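Local structure of deoxyribose-phosphate aldolase (Toxoplasma gondii, 4EIV) at residues A[172-177]-A[205-209]; A[181-187]-A[231-237]. The protein is an enzyme of the deoxyribose-phosphate aldolase family, built on a TIM barrel. All blocks are in the same frame, centred on the assembly; numbering follows the deposited sequence.

Interaction 1 (A[172-177]-A[205-209]); sequences AVAALE and ALREY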
loop_
_atom_site.group_PDB
_atom_site.type_symbol
_atom_site.label_atom_id
_atom_site.label_comp_id
_atom_site.label_asym_id
_atom_site.label_seq_id
_atom_site.Cartn_x
_atom_site.Cartn_y
_atom_site.Cartn_z
ATOM N N ALA A 172 17.127 18.664 8.406
ATOM C CA ALA A 172 16.695 17.644 7.454
ATOM C C ALA A 172 17.672 17.531 6.286
ATOM O O ALA A 172 18.113 16.437 5.941
ATOM C CB ALA A 172 15.284 17.948 6.961
ATOM N N VAL A 173 18.011 18.676 5.679
ATOM C CA VAL A 173 18.925 18.658 4.528
ATOM C C VAL A 173 20.295 18.148 4.937
ATOM O O VAL A 173 20.895 17.359 4.215
ATOM C CB VAL A 173 19.003 20.040 3.849
ATOM C CG1 VAL A 173 20.103 20.076 2.787
ATOM C CG2 VAL A 173 17.625 20.424 3.278
ATOM N N ALA A 174 20.802 18.594 6.076
ATOM C CA ALA A 174 22.114 18.126 6.536
ATOM C C ALA A 174 22.116 16.607 6.776
ATOM O O ALA A 174 23.073 15.931 6.457
ATOM C CB ALA A 174 22.559 18.876 7.801
ATOM N N ALA A 175 21.036 16.068 7.310
ATOM C CA ALA A 175 20.918 14.634 7.569
ATOM C C ALA A 175 20.888 13.866 6.250
ATOM O O ALA A 175 21.499 12.809 6.143
ATOM C CB ALA A 175 19.657 14.379 8.363
ATOM N N LEU A 176 20.179 14.401 5.255
ATOM C CA LEU A 176 20.147 13.800 3.927
ATOM C C LEU A 176 21.544 13.802 3.305
ATOM O O LEU A 176 22.004 12.788 2.763
ATOM C CB LEU A 176 19.155 14.512 3.005
ATOM C CG LEU A 176 17.697 14.368 3.442
ATOM C CD1 LEU A 176 16.826 15.341 2.650
ATOM C CD2 LEU A 176 17.195 12.908 3.299
ATOM N N GLU A 177 22.231 14.951 3.367
ATOM C CA GLU A 177 23.586 15.049 2.804
ATOM C C GLU A 177 24.545 14.107 3.521
ATOM O O GLU A 177 25.482 13.590 2.909
ATOM C CB GLU A 177 24.090 16.495 2.871
ATOM C CG GLU A 177 23.309 17.442 1.969
ATOM C CD GLU A 177 23.632 18.925 2.152
ATOM O OE1 GLU A 177 24.230 19.308 3.184
ATOM O OE2 GLU A 177 23.245 19.716 1.260
ATOM N N ALA A 205 11.746 19.155 2.133
ATOM C CA ALA A 205 13.178 18.894 2.108
ATOM C C ALA A 205 13.514 17.634 1.328
ATOM O O ALA A 205 14.439 17.607 0.501
ATOM C CB ALA A 205 13.735 18.801 3.528
ATOM N N LEU A 206 12.772 16.570 1.589
ATOM C CA LEU A 206 13.014 15.321 0.891
ATOM C C LEU A 206 12.700 15.434 -0.605
ATOM O O LEU A 206 13.459 14.933 -1.432
ATOM C CB LEU A 206 12.214 14.208 1.531
ATOM C CG LEU A 206 12.393 12.838 0.910
ATOM C CD1 LEU A 206 13.854 12.447 0.791
ATOM C CD2 LEU A 206 11.618 11.843 1.730
ATOM N N ARG A 207 11.600 16.102 -0.954
ATOM C CA ARG A 207 11.209 16.291 -2.357
ATOM C C ARG A 207 12.316 17.007 -3.113
ATOM O O ARG A 207 12.726 16.579 -4.192
ATOM C CB ARG A 207 9.906 17.104 -2.439
ATOM C CG ARG A 207 9.366 17.285 -3.870
ATOM C CD ARG A 207 7.968 17.922 -3.916
ATOM N NE ARG A 207 7.068 17.274 -2.952
ATOM C CZ ARG A 207 6.601 17.812 -1.819
ATOM N NH1 ARG A 207 6.848 19.076 -1.480
ATOM N NH2 ARG A 207 5.825 17.082 -1.020
ATOM N N GLU A 208 12.822 18.087 -2.530
ATOM C CA GLU A 208 13.867 18.876 -3.164
ATOM C C GLU A 208 15.184 18.147 -3.234
ATOM O O GLU A 208 15.919 18.296 -4.197
ATOM C CB GLU A 208 14.027 20.211 -2.456
ATOM C CG GLU A 208 12.800 21.062 -2.625
ATOM C CD GLU A 208 12.873 22.377 -1.894
ATOM O OE1 GLU A 208 11.958 23.192 -2.116
ATOM O OE2 GLU A 208 13.823 22.595 -1.109
ATOM N N TYR A 209 15.489 17.354 -2.217
ATOM C CA TYR A 209 16.718 16.581 -2.214
ATOM C C TYR A 209 16.706 15.550 -3.348
ATOM O O TYR A 209 17.733 15.334 -4.035
ATOM C CB TYR A 209 16.893 15.898 -0.861
ATOM C CG TYR A 209 18.201 15.179 -0.769
ATOM C CD1 TYR A 209 19.378 15.879 -0.542
ATOM C CD2 TYR A 209 18.275 13.801 -0.934
ATOM C CE1 TYR A 209 20.590 15.228 -0.466
ATOM C CE2 TYR A 209 19.477 13.141 -0.861
ATOM C CZ TYR A 209 20.637 13.860 -0.625
ATOM O OH TYR A 209 21.840 13.218 -0.559
#
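Ala205 opens the contact. Its CB lies 3.9 Å from Ala172 CB and 4.2 Å from Val173 CG2. The CA atoms of the two segments are nearest here, 6.2 Å between Val173 CA and Ala205 CA; the alanine methyls on both sides allow this. Leu206 comes next. Its CD1 reaches Leu176 CD2 at 4.2 Å, on the side where both leucines also touch Ile232. One turn after Ala205, Tyr209 reaches across to Leu176. Leu176 CD1 packs on Tyr209 CB at 3.6 Å. Leu176 CB sits over the ring face of Tyr209, 3.7 Å from the ring centroid, in a CH-pi contact. The ring runs on to Glu177, where Tyr209 CE1 is 4.3 Å from Glu177 CG. Arg230 hydrogen-bonds both Tyr209 OH and Leu176 O, so it bridges the two helices at this end. The segment axes cross at -44° and approach to 10.0 Å. Two successive outer helices packed side by side, both running antiparallel to the barrel strands, are characteristic of the (beta/alpha)8 TIM barrel.

Interaction 2 (A[181-187]-A[231-237]); sequences DFLQTSS and CIGIKIE
Phe182 lays its ring over Gly233, with Gly233 CA 3.6 Å from the ring centroid and 10° off the normal, a CH-pi contact. Its chi1 is -101°, between wells; a CB on Gly233 would clash. Strands 182-184 and 233-237 are extended and parallel, their axes 4.5 Å apart at 19°. Phe182 pairs with Gly233, Leu183 with Ile234 and Gln184 with Lys235. Hydrogen bonds run from Gly233 N to Asp181 O (2.9 Å), Leu183 N to Gly233 O (2.9 Å), Lys235 N to Leu183 O (2.8 Å) and Thr185 N to Lys235 O (3.0 Å). These are neighbouring strands, sixth and seventh, of a TIM barrel. Leu183 (mt) and Ile234 (tt) point outward to the helices. Gln184 and Lys235 point into the barrel; all-trans Lys235 salt-bridges Glu31 and Glu118. After Gln184 the backbone turns helical at Thr185 (-61/-41). Glu237 N then donates to Thr185 OG1 (3.0 Å), and Ser186 OG to Glu237 OE2 (2.7 Å). At the other end, one water hydrogen-bonds Asp181 O and Cys231 O (2.9 Å each). A second bonds Asp181 OD1 (2.8 Å) and Cys231 O (2.6 Å), while Asp181 OD2 bonds Leu153 N and Lys145.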
loop_
_atom_site.group_PDB
_atom_site.type_symbol
_atom_site.label_atom_id
_atom_site.label_comp_id
_atom_site.label_asym_id
_atom_site.label_seq_id
_atom_site.Cartn_x
_atom_site.Cartn_y
_atom_site.Cartn_z
ATOM N N ASP A 181 19.007 7.295 5.505
ATOM C CA ASP A 181 18.043 6.504 4.736
ATOM C C ASP A 181 16.583 6.859 5.034
ATOM O O ASP A 181 15.703 6.530 4.245
ATOM C CB ASP A 181 18.228 5.026 5.039
ATOM C CG ASP A 181 19.605 4.545 4.686
ATOM O OD1 ASP A 181 20.030 4.623 3.486
ATOM O OD2 ASP A 181 20.304 4.048 5.600
ATOM N N PHE A 182 16.324 7.445 6.202
ATOM C CA PHE A 182 15.018 7.878 6.681
ATOM C C PHE A 182 15.224 9.144 7.495
ATOM O O PHE A 182 16.218 9.268 8.223
ATOM C CB PHE A 182 14.392 6.853 7.653
ATOM C CG PHE A 182 13.334 5.935 7.059
ATOM C CD1 PHE A 182 13.690 4.794 6.341
ATOM C CD2 PHE A 182 11.998 6.170 7.322
ATOM C CE1 PHE A 182 12.693 3.943 5.853
ATOM C CE2 PHE A 182 11.020 5.357 6.827
ATOM C CZ PHE A 182 11.351 4.243 6.136
ATOM N N LEU A 183 14.241 10.043 7.437
ATOM C CA LEU A 183 14.154 11.198 8.328
ATOM C C LEU A 183 13.013 10.943 9.298
ATOM O O LEU A 183 11.884 10.689 8.890
ATOM C CB LEU A 183 13.886 12.483 7.566
ATOM C CG LEU A 183 14.978 12.882 6.587
ATOM C CD1 LEU A 183 14.601 14.199 5.884
ATOM C CD2 LEU A 183 16.347 12.997 7.277
ATOM N N GLN A 184 13.342 10.941 10.586
ATOM C CA GLN A 184 12.405 10.701 11.647
ATOM C C GLN A 184 12.169 12.038 12.327
ATOM O O GLN A 184 13.098 12.752 12.696
ATOM C CB GLN A 184 12.959 9.653 12.611
ATOM C CG GLN A 184 12.077 9.410 13.839
ATOM C CD GLN A 184 12.529 8.217 14.681
ATOM O OE1 GLN A 184 13.122 7.269 14.170
ATOM N NE2 GLN A 184 12.263 8.285 15.975
ATOM N N THR A 185 10.909 12.372 12.543
ATOM C CA THR A 185 10.564 13.685 13.066
ATOM C C THR A 185 11.134 13.993 14.437
ATOM O O THR A 185 11.583 15.090 14.692
ATOM C CB THR A 185 9.014 13.860 13.172
ATOM O OG1 THR A 185 8.440 12.830 14.002
ATOM C CG2 THR A 185 8.362 13.848 11.804
ATOM N N SER A 186 11.100 13.015 15.316
ATOM C CA SER A 186 11.233 13.294 16.765
ATOM C C SER A 186 11.523 12.013 17.500
ATOM O O SER A 186 11.282 10.902 16.997
ATOM C CB SER A 186 9.941 13.958 17.288
ATOM O OG SER A 186 8.781 13.298 16.785
ATOM N N SER A 187 12.126 12.172 18.669
ATOM C CA SER A 187 12.627 11.080 19.484
ATOM C C SER A 187 11.653 10.134 20.174
ATOM O O SER A 187 11.964 8.945 20.355
ATOM C CB SER A 187 13.460 11.694 20.609
ATOM O OG SER A 187 13.400 10.839 21.724
ATOM N N CYS A 231 16.604 5.755 -2.348
ATOM C CA CYS A 231 15.313 5.685 -1.672
ATOM C C CYS A 231 15.457 6.242 -0.277
ATOM O O CYS A 231 16.335 5.799 0.469
ATOM C CB CYS A 231 14.838 4.234 -1.577
ATOM S SG CYS A 231 13.229 3.999 -0.772
ATOM N N ILE A 232 14.616 7.220 0.072
ATOM C CA ILE A 232 14.653 7.825 1.412
ATOM C C ILE A 232 13.243 7.900 1.993
ATOM O O ILE A 232 12.301 8.351 1.349
ATOM C CB ILE A 232 15.339 9.205 1.424
ATOM C CG1 ILE A 232 16.764 9.082 0.849
ATOM C CG2 ILE A 232 15.396 9.758 2.853
ATOM C CD1 ILE A 232 17.432 10.385 0.500
ATOM N N GLY A 233 13.101 7.420 3.213
ATOM C CA GLY A 233 11.818 7.405 3.842
ATOM C C GLY A 233 11.584 8.476 4.867
ATOM O O GLY A 233 12.492 9.216 5.273
ATOM N N ILE A 234 10.324 8.604 5.269
ATOM C CA ILE A 234 9.944 9.493 6.370
ATOM C C ILE A 234 9.258 8.667 7.449
ATOM O O ILE A 234 8.409 7.821 7.162
ATOM C CB ILE A 234 9.020 10.660 5.945
ATOM C CG1 ILE A 234 8.837 11.646 7.099
ATOM C CG2 ILE A 234 7.666 10.157 5.541
ATOM C CD1 ILE A 234 8.028 12.855 6.723
ATOM N N LYS A 235 9.681 8.904 8.684
ATOM C CA LYS A 235 9.075 8.307 9.875
ATOM C C LYS A 235 8.436 9.409 10.708
ATOM O O LYS A 235 9.131 10.344 11.146
ATOM C CB LYS A 235 10.090 7.533 10.715
ATOM C CG LYS A 235 9.553 7.018 12.026
ATOM C CD LYS A 235 10.441 6.022 12.712
ATOM C CE LYS A 235 9.930 5.669 14.094
ATOM N NZ LYS A 235 10.757 4.605 14.745
ATOM N N ILE A 236 7.125 9.308 10.903
ATOM C CA ILE A 236 6.341 10.254 11.673
ATOM C C ILE A 236 6.202 9.661 13.068
ATOM O O ILE A 236 5.561 8.621 13.255
ATOM C CB ILE A 236 4.982 10.510 11.016
ATOM C CG1 ILE A 236 5.158 11.056 9.590
ATOM C CG2 ILE A 236 4.170 11.481 11.829
ATOM C CD1 ILE A 236 3.882 11.351 8.829
ATOM N N GLU A 237 6.911 10.269 14.017
ATOM C CA GLU A 237 6.900 9.835 15.425
ATOM C C GLU A 237 5.869 10.690 16.151
ATOM O O GLU A 237 5.986 11.918 16.181
ATOM C CB GLU A 237 8.300 9.942 16.029
ATOM C CG GLU A 237 8.465 9.340 17.432
ATOM C CD GLU A 237 7.885 10.189 18.537
ATOM O OE1 GLU A 237 7.187 9.599 19.375
ATOM O OE2 GLU A 237 8.134 11.426 18.556
HETATM O O HOH W 1 15.655 4.097 2.754
HETATM O O HOH W 2 18.836 5.085 0.950
#

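After five strands of the barrel, the chain runs through helix 165-178, which carries 172-177. It then enters strand 182-184, passes along helix 196-210 with 205-209, and returns to the barrel in strand 233-237. Interaction 1 closes a loop of 27 residues that contains the strand 182-184. Interaction 2 closes one of 43 residues that contains 205-209. The two loops therefore cross. Interaction 1 joins neighbouring helices of the outer layer; interaction 2 joins neighbouring strands of the barrel wall. Their centres are about 11 Å apart. The layers meet directly: Leu206 CD2 lies 3.6 Å from Ile232 O, and Ala175 CB 3.7 Å from Leu183 CD2.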